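Local coordinates for CAIP (Helicobacter cinaedi, PDB 5LBH), which binds iron as a twelve-subunit, Dps-like mini-ferritin and takes part in atherosclerotic inflammation by promoting the differentiation of macrophages into foam cells, at residues 24-29 and 36-41; 82-85 and 90-93; 56-61 and 119-124; 105-110 and 127-132. All coordinates share one frame; numbering follows the deposited sequence.

Contact 1: residues 24-29 and 36-41; sequences NFHWNV and PTHKAT. With FE (Fe (III) ion), chain V.
An offset stack of two imidazoles, His26 on His38, joins the end of helix 4-28 to the start of helix 34-61, two antiparallel members of a ferritin-like bundle whose local axes come within 8.3 Å. The ring centroids are 3.7 Å apart and the planes differ by 11°. His26 CE1 lies over the centre of the His38 ring, whereas His38 CE1 meets the His26 ring nearer its rim. One side-chain-to-backbone bond ties the helices here: His38 ND1 donates to His26 O at 2.7 Å, with the acceptor close to the imidazole plane. With CG anti to the backbone N (chi1 175°), the His26 ring reaches the iron through its NE2, at 2.4 Å. Asp53 and Glu57 of a neighbouring subunit also bind this ion, and a water 2.6 Å from the iron is a further ligand; an intersubunit site of this kind is consistent with a Dps ferroxidase centre. His38 NE2 stays 3.9 Å from the metal and does not ligate this ion. Farther along, Val29 CG2 touches Thr37 CG2 at 3.5 Å. Beyond this, helix 89-116 packs on Phe25 and Val29 through Ile92, and Phe87 of strand 87-88 meets the Phe25 ring edge-to-face.

Contact 2: residues 82-85 and 90-93; sequences ESKT and KEIA
Lys84 sets out with CG beside its backbone N and anti to its carbonyl carbon (chi1 -43°), then bends at chi3 (42°) and again at chi4, carrying its amine to Glu91. The glutamate comes from the opposite direction: its CG is anti to the backbone N (chi1 160°) and the chain runs on extended, so the carboxylate projects well clear of its helix. The two meet in a one-sided salt bridge. Lys84 NZ is 2.7 Å from Glu91 OE2 but 3.5 Å from Glu91 OE1, which marks OE2 as the gripping oxygen. No second pair of residues touches across these segments, and the buried area is a modest 73 Å². Glu82 folds back within its own segment and accepts from the backbone, Lys84 N to Glu82 OE1 at 3.1 Å, from above the carboxylate plane. Its OE2 remains 4.9 Å from Glu91 OE2, and the nearby lysine would probably ease the repulsion between these like charges. Lys84 also touches a crystal neighbour, so its exact pose may owe something to the lattice. The bridge ties the loop preceding strand 87-88 to the first turns of helix 89-116, while Lys84 O accepts from Asn24 of helix 4-28 and Ile92 packs on Phe25 there.

Contact 3: residues 56-61 and 119-124; sequences AERVLQ and DKVSAA. With FE (Fe (III) ion), chain M.
The Arg58 guanidinium has Val121 CG1 over the centre of one face, 4.0 Å above the plane, and Ser122 OG, Asp119 OD2 and the Gln61 amide at its edge. All this takes place at an N-cap: Asp119 immediately precedes helix 120-144, the last helix of the ferritin-like bundle, and Arg58 reaches it from the C-terminal end of helix 34-61. Two N-H groups of the arginine are used in plane. Arg58 NE donates to Ser122 OG at 2.8 Å, nearly straight (174°), and Arg58 NH2 donates to Asp119 OD2 at 2.8 Å within a salt bridge, on the syn side but tilted out of the carboxylate plane. The flat groups are not coplanar, since the carboxylate is turned 58° from the guanidinium. A bend at chi2 (67°) in an otherwise extended chain aims the arginine at both acceptors. Its remaining nitrogen, NH1, bonds weakly to Gln61 OE1 and also to Gln134 of a neighbouring subunit. Next to Arg58, Glu57 OE1 binds iron at 2.2 Å together with Asp53 and with His26 of a different subunit. The serine acts as a relay, accepting from Arg58 NE while Ser122 OG donates to Asp119 OD1 at 2.9 Å. Asp119 OD2 carries two donors on opposite faces of its plane, Arg58 NH2 on one and the capping Ser122 N, at 3.2 Å, on the other.

Contact 4: residues 105-110 and 127-132; sequences KLFTEL and DDKVGE
Phe107 and Lys129 make the close part of this contact, their side chains running alongside each other in a common direction. Lys129 CB stands 3.7 Å from the centroid of the Phe107 ring and only 7° off the ring normal, a CH-pi contact over the middle of the face. Next to it, Phe107 CB meets Val130 CG2 at 3.6 Å. The ring is buried, with Ile11 of helix 4-28 and Leu133 packed against it. Toward solvent, the Thr108 side chain fits more loosely: Thr108 OG1 is 3.9 Å from Val130 CG2, although the backbone Thr108 N comes nearer that methyl, at 3.7 Å. Thr108 is exposed, and its hydroxyl is bonded to Leu104 O of its own helix. Lys129 bridges the two regimes. Its CB serves the ring, but a bend at chi2 (-62°) takes the amine away from Phe107 to Glu132, where Lys129 NZ and Glu132 OE1 form a salt bridge of 3.2 Å; Asp128 joins by a longer link. Val130 also packs on Val121 of a neighbouring subunit. The axes of 105-110 and 127-132 approach to 8.7 Å with directions at 150°; their parent helices form the antiparallel hairpin that makes the second half of a ferritin-like four-helix bundle.

Contacts 1 and 3 lie on opposite sides of the chain's centre, their own centres 31 Å apart, and both use helix 34-61. Each holds part of an iron site, one supplying the histidine ligand and the other a carboxylate; the two ions lie about 23 Å apart, and each site is completed by a second subunit. Contact 2 adjoins contact 1, centres 10 Å apart, with Asn24 ND2 3.2 Å from Lys84 O linking them. Contact 4 shares helix 120-144 with contact 3, centres 13 Å apart, and helix 89-116 with contact 2, centres 25 Å apart. The side chain of Lys129 in contact 4 is about 13 Å from a bound iron, well outside its coordination shell.

Contact 1: residues 24-29 and 36-41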
# COMPACT_ATOMS: atom_id res chain seq x y z
N ASN A 24 2.65 20.21 27.14
CA ASN A 24 2.92 20.09 28.56
C ASN A 24 2.12 18.94 29.18
O ASN A 24 2.67 18.11 29.91
CB ASN A 24 2.63 21.44 29.21
CG ASN A 24 2.81 21.45 30.70
OD1 ASN A 24 3.38 20.54 31.28
ND2 ASN A 24 2.37 22.54 31.33
N PHE A 25 0.81 18.84 28.88
CA PHE A 25 0.05 17.66 29.31
C PHE A 25 0.67 16.37 28.77
O PHE A 25 0.74 15.35 29.47
CB PHE A 25 -1.40 17.76 28.85
CG PHE A 25 -2.15 18.93 29.43
CD1 PHE A 25 -1.77 19.48 30.64
CD2 PHE A 25 -3.24 19.46 28.76
CE1 PHE A 25 -2.46 20.55 31.18
CE2 PHE A 25 -3.95 20.52 29.30
CZ PHE A 25 -3.56 21.07 30.51
N HIS A 26 1.10 16.41 27.51
CA HIS A 26 1.67 15.25 26.84
C HIS A 26 2.94 14.77 27.53
O HIS A 26 3.17 13.56 27.65
CB HIS A 26 1.92 15.62 25.38
CG HIS A 26 2.62 14.58 24.58
ND1 HIS A 26 2.03 13.38 24.23
CD2 HIS A 26 3.85 14.58 24.02
CE1 HIS A 26 2.88 12.68 23.50
NE2 HIS A 26 3.99 13.39 23.36
N TRP A 27 3.77 15.70 28.00
CA TRP A 27 5.06 15.36 28.60
C TRP A 27 4.96 14.96 30.07
O TRP A 27 5.76 14.15 30.55
CB TRP A 27 6.02 16.54 28.49
CG TRP A 27 6.36 16.97 27.11
CD1 TRP A 27 6.53 16.18 26.02
CD2 TRP A 27 6.63 18.32 26.68
NE1 TRP A 27 6.86 16.94 24.92
CE2 TRP A 27 6.94 18.26 25.30
CE3 TRP A 27 6.63 19.56 27.32
CZ2 TRP A 27 7.23 19.40 24.55
CZ3 TRP A 27 6.92 20.69 26.59
CH2 TRP A 27 7.21 20.60 25.21
N ASN A 28 4.02 15.56 30.82
CA ASN A 28 4.07 15.54 32.28
C ASN A 28 2.91 14.79 32.91
O ASN A 28 2.63 14.98 34.11
CB ASN A 28 4.12 16.97 32.82
CG ASN A 28 5.40 17.70 32.42
OD1 ASN A 28 6.48 17.13 32.47
ND2 ASN A 28 5.27 18.97 32.06
N VAL A 29 2.18 13.98 32.13
CA VAL A 29 1.18 13.09 32.70
C VAL A 29 1.85 11.99 33.52
O VAL A 29 2.90 11.45 33.14
CB VAL A 29 0.26 12.52 31.59
CG1 VAL A 29 1.05 11.73 30.54
CG2 VAL A 29 -0.81 11.63 32.19
N PRO A 36 -2.17 5.84 27.15
CA PRO A 36 -3.26 6.42 26.36
C PRO A 36 -3.30 7.94 26.42
O PRO A 36 -3.49 8.61 25.40
CB PRO A 36 -4.52 5.78 26.97
CG PRO A 36 -4.10 5.15 28.20
CD PRO A 36 -2.66 4.84 28.11
N THR A 37 -3.04 8.51 27.60
CA THR A 37 -3.10 9.96 27.71
C THR A 37 -1.95 10.62 26.95
O THR A 37 -2.14 11.64 26.28
CB THR A 37 -3.08 10.34 29.19
OG1 THR A 37 -4.35 9.98 29.76
CG2 THR A 37 -2.89 11.85 29.34
N HIS A 38 -0.76 10.03 27.01
CA HIS A 38 0.36 10.55 26.24
C HIS A 38 0.03 10.60 24.75
O HIS A 38 0.32 11.59 24.08
CB HIS A 38 1.59 9.67 26.53
CG HIS A 38 2.87 10.14 25.92
ND1 HIS A 38 3.54 11.27 26.35
CD2 HIS A 38 3.67 9.57 24.98
CE1 HIS A 38 4.67 11.39 25.67
NE2 HIS A 38 4.77 10.38 24.83
N LYS A 39 -0.67 9.58 24.25
CA LYS A 39 -1.01 9.51 22.83
C LYS A 39 -2.20 10.41 22.47
O LYS A 39 -2.17 11.07 21.42
CB LYS A 39 -1.27 8.06 22.45
CG LYS A 39 -1.45 7.83 20.97
CD LYS A 39 -2.89 7.49 20.65
CE LYS A 39 -3.03 7.09 19.20
NZ LYS A 39 -4.42 6.68 18.86
N ALA A 40 -3.24 10.45 23.29
CA ALA A 40 -4.36 11.33 22.98
C ALA A 40 -3.91 12.79 22.91
O ALA A 40 -4.27 13.51 21.98
CB ALA A 40 -5.49 11.16 23.99
N THR A 41 -3.12 13.24 23.89
CA THR A 41 -2.62 14.60 23.84
C THR A 41 -1.80 14.85 22.57
O THR A 41 -1.78 15.97 22.04
CB THR A 41 -1.79 14.93 25.08
OG1 THR A 41 -0.73 13.98 25.21
CG2 THR A 41 -2.64 14.91 26.33
FE FE V . 6.12 13.04 22.28
O HOH W 1 6.49 10.53 21.77

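Contact 2: residues 82-85 and 90-93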
# COMPACT_ATOMS: atom_id res chain seq x y z
N GLU A 82 -0.15 27.39 31.30
CA GLU A 82 -0.07 26.53 32.47
C GLU A 82 1.38 26.34 32.91
O GLU A 82 2.20 25.79 32.16
CB GLU A 82 -0.74 25.18 32.20
CG GLU A 82 -0.66 24.19 33.35
CD GLU A 82 -1.22 24.73 34.65
OE1 GLU A 82 -0.55 25.56 35.29
OE2 GLU A 82 -2.33 24.32 35.05
N SER A 83 1.69 26.78 34.14
CA SER A 83 3.05 26.70 34.66
C SER A 83 3.35 25.40 35.40
O SER A 83 4.51 25.00 35.46
CB SER A 83 3.30 27.88 35.61
OG SER A 83 3.75 29.02 34.89
N LYS A 84 2.34 24.71 35.95
CA LYS A 84 2.60 23.43 36.61
C LYS A 84 3.17 22.41 35.63
O LYS A 84 3.05 22.53 34.41
CB LYS A 84 1.33 22.88 37.26
CG LYS A 84 0.50 23.94 37.99
CD LYS A 84 -0.85 23.37 38.43
CE LYS A 84 -0.66 21.96 38.99
NZ LYS A 84 -1.81 21.03 38.70
N THR A 85 3.81 21.38 36.19
CA THR A 85 4.67 20.48 35.42
C THR A 85 4.42 19.02 35.76
O THR A 85 5.33 18.19 35.62
CB THR A 85 6.17 20.80 35.63
OG1 THR A 85 6.63 20.21 36.86
CG2 THR A 85 6.47 22.29 35.59
N LYS A 90 -6.93 12.51 35.14
CA LYS A 90 -8.24 13.13 35.33
C LYS A 90 -8.14 14.65 35.31
O LYS A 90 -9.06 15.33 34.83
CB LYS A 90 -8.88 12.64 36.63
CG LYS A 90 -10.38 12.86 36.70
CD LYS A 90 -10.81 13.46 38.03
CE LYS A 90 -9.92 14.65 38.40
NZ LYS A 90 -10.38 15.45 39.59
N GLU A 91 -7.05 15.22 35.81
CA GLU A 91 -6.90 16.66 35.74
C GLU A 91 -6.78 17.13 34.28
O GLU A 91 -7.41 18.12 33.89
CB GLU A 91 -5.69 17.08 36.57
CG GLU A 91 -5.15 18.43 36.20
CD GLU A 91 -4.03 18.92 37.12
OE1 GLU A 91 -3.37 18.08 37.79
OE2 GLU A 91 -3.83 20.16 37.14
N ILE A 92 -6.01 16.42 33.46
CA ILE A 92 -5.87 16.78 32.05
C ILE A 92 -7.21 16.69 31.32
O ILE A 92 -7.53 17.55 30.49
CB ILE A 92 -4.81 15.88 31.37
CG1 ILE A 92 -3.41 16.21 31.87
CG2 ILE A 92 -4.94 15.93 29.84
CD1 ILE A 92 -2.35 15.29 31.33
N ALA A 93 -7.99 15.65 31.60
CA ALA A 93 -9.28 15.50 30.94
C ALA A 93 -10.18 16.70 31.17
O ALA A 93 -10.92 17.10 30.27
CB ALA A 93 -9.97 14.24 31.42

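Contact 3: residues 56-61 and 119-124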
# COMPACT_ATOMS: atom_id res chain seq x y z
N ALA A 56 -5.25 30.85 9.95
CA ALA A 56 -4.37 31.91 9.47
C ALA A 56 -4.51 32.09 7.96
O ALA A 56 -4.51 33.21 7.46
CB ALA A 56 -2.91 31.62 9.81
N GLU A 57 -4.55 30.97 7.23
CA GLU A 57 -4.68 31.04 5.78
C GLU A 57 -6.04 31.54 5.35
O GLU A 57 -6.15 32.22 4.32
CB GLU A 57 -4.39 29.67 5.17
CG GLU A 57 -2.90 29.49 4.94
CD GLU A 57 -2.52 28.08 4.56
OE1 GLU A 57 -1.31 27.79 4.64
OE2 GLU A 57 -3.40 27.27 4.15
N ARG A 58 -7.09 31.28 6.13
CA ARG A 58 -8.38 31.82 5.74
C ARG A 58 -8.39 33.34 5.87
O ARG A 58 -8.91 34.03 4.99
CB ARG A 58 -9.49 31.17 6.57
CG ARG A 58 -10.84 31.73 6.25
CD ARG A 58 -11.26 31.35 4.83
NE ARG A 58 -12.58 31.85 4.48
CZ ARG A 58 -12.97 32.13 3.24
NH1 ARG A 58 -12.13 31.96 2.21
NH2 ARG A 58 -14.19 32.59 3.01
N VAL A 59 -7.77 33.87 6.93
CA VAL A 59 -7.63 35.32 7.07
C VAL A 59 -6.95 35.90 5.84
O VAL A 59 -7.36 36.93 5.30
CB VAL A 59 -6.84 35.65 8.36
CG1 VAL A 59 -6.38 37.09 8.39
CG2 VAL A 59 -7.66 35.31 9.58
N LEU A 60 -5.95 35.19 5.33
CA LEU A 60 -5.17 35.73 4.24
C LEU A 60 -6.01 35.78 2.95
O LEU A 60 -6.04 36.81 2.27
CB LEU A 60 -3.93 34.85 4.09
CG LEU A 60 -2.49 35.30 3.84
CD1 LEU A 60 -2.05 36.50 4.59
CD2 LEU A 60 -1.61 34.17 4.23
N GLN A 61 -6.76 34.72 2.66
CA GLN A 61 -7.60 34.74 1.47
C GLN A 61 -8.78 35.71 1.60
O GLN A 61 -9.41 36.03 0.58
CB GLN A 61 -8.00 33.31 1.08
CG GLN A 61 -8.56 32.47 2.17
CD GLN A 61 -8.32 30.99 1.95
OE1 GLN A 61 -9.21 30.18 2.14
NE2 GLN A 61 -7.10 30.63 1.60
N ASP A 119 -20.53 34.87 4.12
CA ASP A 119 -19.27 34.14 4.04
C ASP A 119 -19.54 32.69 4.45
O ASP A 119 -19.21 32.25 5.55
CB ASP A 119 -18.22 34.80 4.93
CG ASP A 119 -16.87 34.17 4.80
OD1 ASP A 119 -15.92 34.66 5.43
OD2 ASP A 119 -16.74 33.16 4.09
N LYS A 120 -20.12 31.94 3.52
CA LYS A 120 -20.53 30.57 3.83
C LYS A 120 -19.36 29.60 3.90
O LYS A 120 -19.48 28.59 4.60
CB LYS A 120 -21.60 30.10 2.83
CG LYS A 120 -22.84 31.00 2.88
CD LYS A 120 -23.96 30.60 1.94
CE LYS A 120 -23.99 31.48 0.70
NZ LYS A 120 -25.36 31.49 0.10
N VAL A 121 -18.25 29.90 3.23
CA VAL A 121 -17.05 29.06 3.30
C VAL A 121 -16.47 29.05 4.72
O VAL A 121 -16.14 27.99 5.26
CB VAL A 121 -16.00 29.52 2.28
CG1 VAL A 121 -14.77 28.65 2.39
CG2 VAL A 121 -16.55 29.46 0.86
N SER A 122 -16.29 30.24 5.32
CA SER A 122 -15.81 30.31 6.69
C SER A 122 -16.80 29.65 7.65
O SER A 122 -16.41 28.95 8.59
CB SER A 122 -15.59 31.76 7.10
OG SER A 122 -14.51 32.36 6.41
N ALA A 123 -18.10 29.85 7.41
CA ALA A 123 -19.11 29.25 8.28
C ALA A 123 -19.10 27.72 8.18
O ALA A 123 -19.28 27.03 9.19
CB ALA A 123 -20.49 29.82 7.96
N ALA A 124 -18.91 27.17 6.97
CA ALA A 124 -18.86 25.72 6.81
C ALA A 124 -17.67 25.12 7.55
O ALA A 124 -17.81 24.11 8.26
CB ALA A 124 -18.78 25.36 5.33
FE FE M . -0.36 25.82 4.81

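Contact 4: residues 105-110 and 127-132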
# COMPACT_ATOMS: atom_id res chain seq x y z
N LYS A 105 -17.62 27.89 21.88
CA LYS A 105 -18.22 29.23 21.79
C LYS A 105 -17.60 30.03 20.65
O LYS A 105 -18.31 30.61 19.82
CB LYS A 105 -18.05 30.00 23.10
CG LYS A 105 -19.04 29.69 24.19
CD LYS A 105 -18.91 30.73 25.31
CE LYS A 105 -17.59 30.61 26.09
NZ LYS A 105 -17.64 29.58 27.17
N LEU A 106 -16.26 30.02 20.57
CA LEU A 106 -15.55 30.79 19.56
C LEU A 106 -15.95 30.38 18.14
O LEU A 106 -16.29 31.23 17.30
CB LEU A 106 -14.06 30.59 19.76
CG LEU A 106 -13.13 31.78 19.72
CD1 LEU A 106 -13.72 32.87 20.59
CD2 LEU A 106 -11.75 31.34 20.23
N PHE A 107 -15.98 29.07 17.86
CA PHE A 107 -16.34 28.62 16.52
C PHE A 107 -17.82 28.83 16.24
O PHE A 107 -18.20 29.13 15.10
CB PHE A 107 -15.98 27.15 16.33
CG PHE A 107 -14.56 26.94 15.99
CD1 PHE A 107 -14.08 27.28 14.72
CD2 PHE A 107 -13.67 26.43 16.93
CE1 PHE A 107 -12.76 27.08 14.39
CE2 PHE A 107 -12.34 26.24 16.60
CZ PHE A 107 -11.89 26.56 15.33
N THR A 108 -18.66 28.71 17.27
CA THR A 108 -20.08 29.00 17.08
C THR A 108 -20.29 30.45 16.68
O THR A 108 -21.02 30.74 15.73
CB THR A 108 -20.85 28.68 18.36
OG1 THR A 108 -20.58 27.32 18.74
CG2 THR A 108 -22.34 28.90 18.16
N GLU A 109 -19.65 31.38 17.39
CA GLU A 109 -19.86 32.78 17.05
C GLU A 109 -19.26 33.11 15.69
O GLU A 109 -19.83 33.90 14.94
CB GLU A 109 -19.33 33.67 18.16
CG GLU A 109 -19.61 35.16 17.93
CD GLU A 109 -21.12 35.47 17.71
OE1 GLU A 109 -21.98 34.72 18.25
OE2 GLU A 109 -21.43 36.46 16.99
N LEU A 110 -18.15 32.47 15.33
CA LEU A 110 -17.60 32.62 13.98
C LEU A 110 -18.61 32.19 12.92
O LEU A 110 -18.75 32.85 11.88
CB LEU A 110 -16.31 31.81 13.84
CG LEU A 110 -15.68 31.68 12.44
CD1 LEU A 110 -15.31 33.03 11.86
CD2 LEU A 110 -14.47 30.75 12.47
N ASP A 127 -18.51 25.36 11.23
CA ASP A 127 -19.49 24.35 11.63
C ASP A 127 -18.85 22.97 11.70
O ASP A 127 -19.21 22.17 12.57
CB ASP A 127 -20.67 24.33 10.67
CG ASP A 127 -21.51 25.61 10.75
OD1 ASP A 127 -22.15 25.97 9.73
OD2 ASP A 127 -21.55 26.22 11.84
N ASP A 128 -17.88 22.69 10.83
CA ASP A 128 -17.19 21.41 10.93
C ASP A 128 -16.43 21.32 12.25
O ASP A 128 -16.50 20.29 12.94
CB ASP A 128 -16.26 21.22 9.72
CG ASP A 128 -15.48 19.91 9.77
OD1 ASP A 128 -14.23 19.94 9.64
OD2 ASP A 128 -16.11 18.83 9.90
N LYS A 129 -15.76 22.41 12.67
CA LYS A 129 -15.08 22.38 13.96
C LYS A 129 -16.07 22.38 15.12
O LYS A 129 -15.79 21.76 16.16
CB LYS A 129 -14.09 23.54 14.10
CG LYS A 129 -13.09 23.57 12.96
CD LYS A 129 -12.25 22.32 12.96
CE LYS A 129 -11.82 22.00 11.55
NZ LYS A 129 -10.96 20.79 11.48
N VAL A 130 -17.22 23.03 14.98
CA VAL A 130 -18.24 22.97 16.03
C VAL A 130 -18.67 21.51 16.25
O VAL A 130 -18.80 21.06 17.40
CB VAL A 130 -19.44 23.88 15.69
CG1 VAL A 130 -20.62 23.60 16.60
CG2 VAL A 130 -19.05 25.34 15.79
N GLY A 131 -18.91 20.77 15.16
CA GLY A 131 -19.29 19.36 15.29
C GLY A 131 -18.20 18.48 15.86
O GLY A 131 -18.47 17.59 16.68
N GLU A 132 -16.95 18.68 15.43
CA GLU A 132 -15.86 17.89 15.99
C GLU A 132 -15.73 18.17 17.49
O GLU A 132 -15.59 17.23 18.28
CB GLU A 132 -14.53 18.19 15.29
CG GLU A 132 -14.41 17.71 13.86
CD GLU A 132 -13.29 18.39 13.08
OE1 GLU A 132 -12.47 19.10 13.70
OE2 GLU A 132 -13.20 18.19 11.85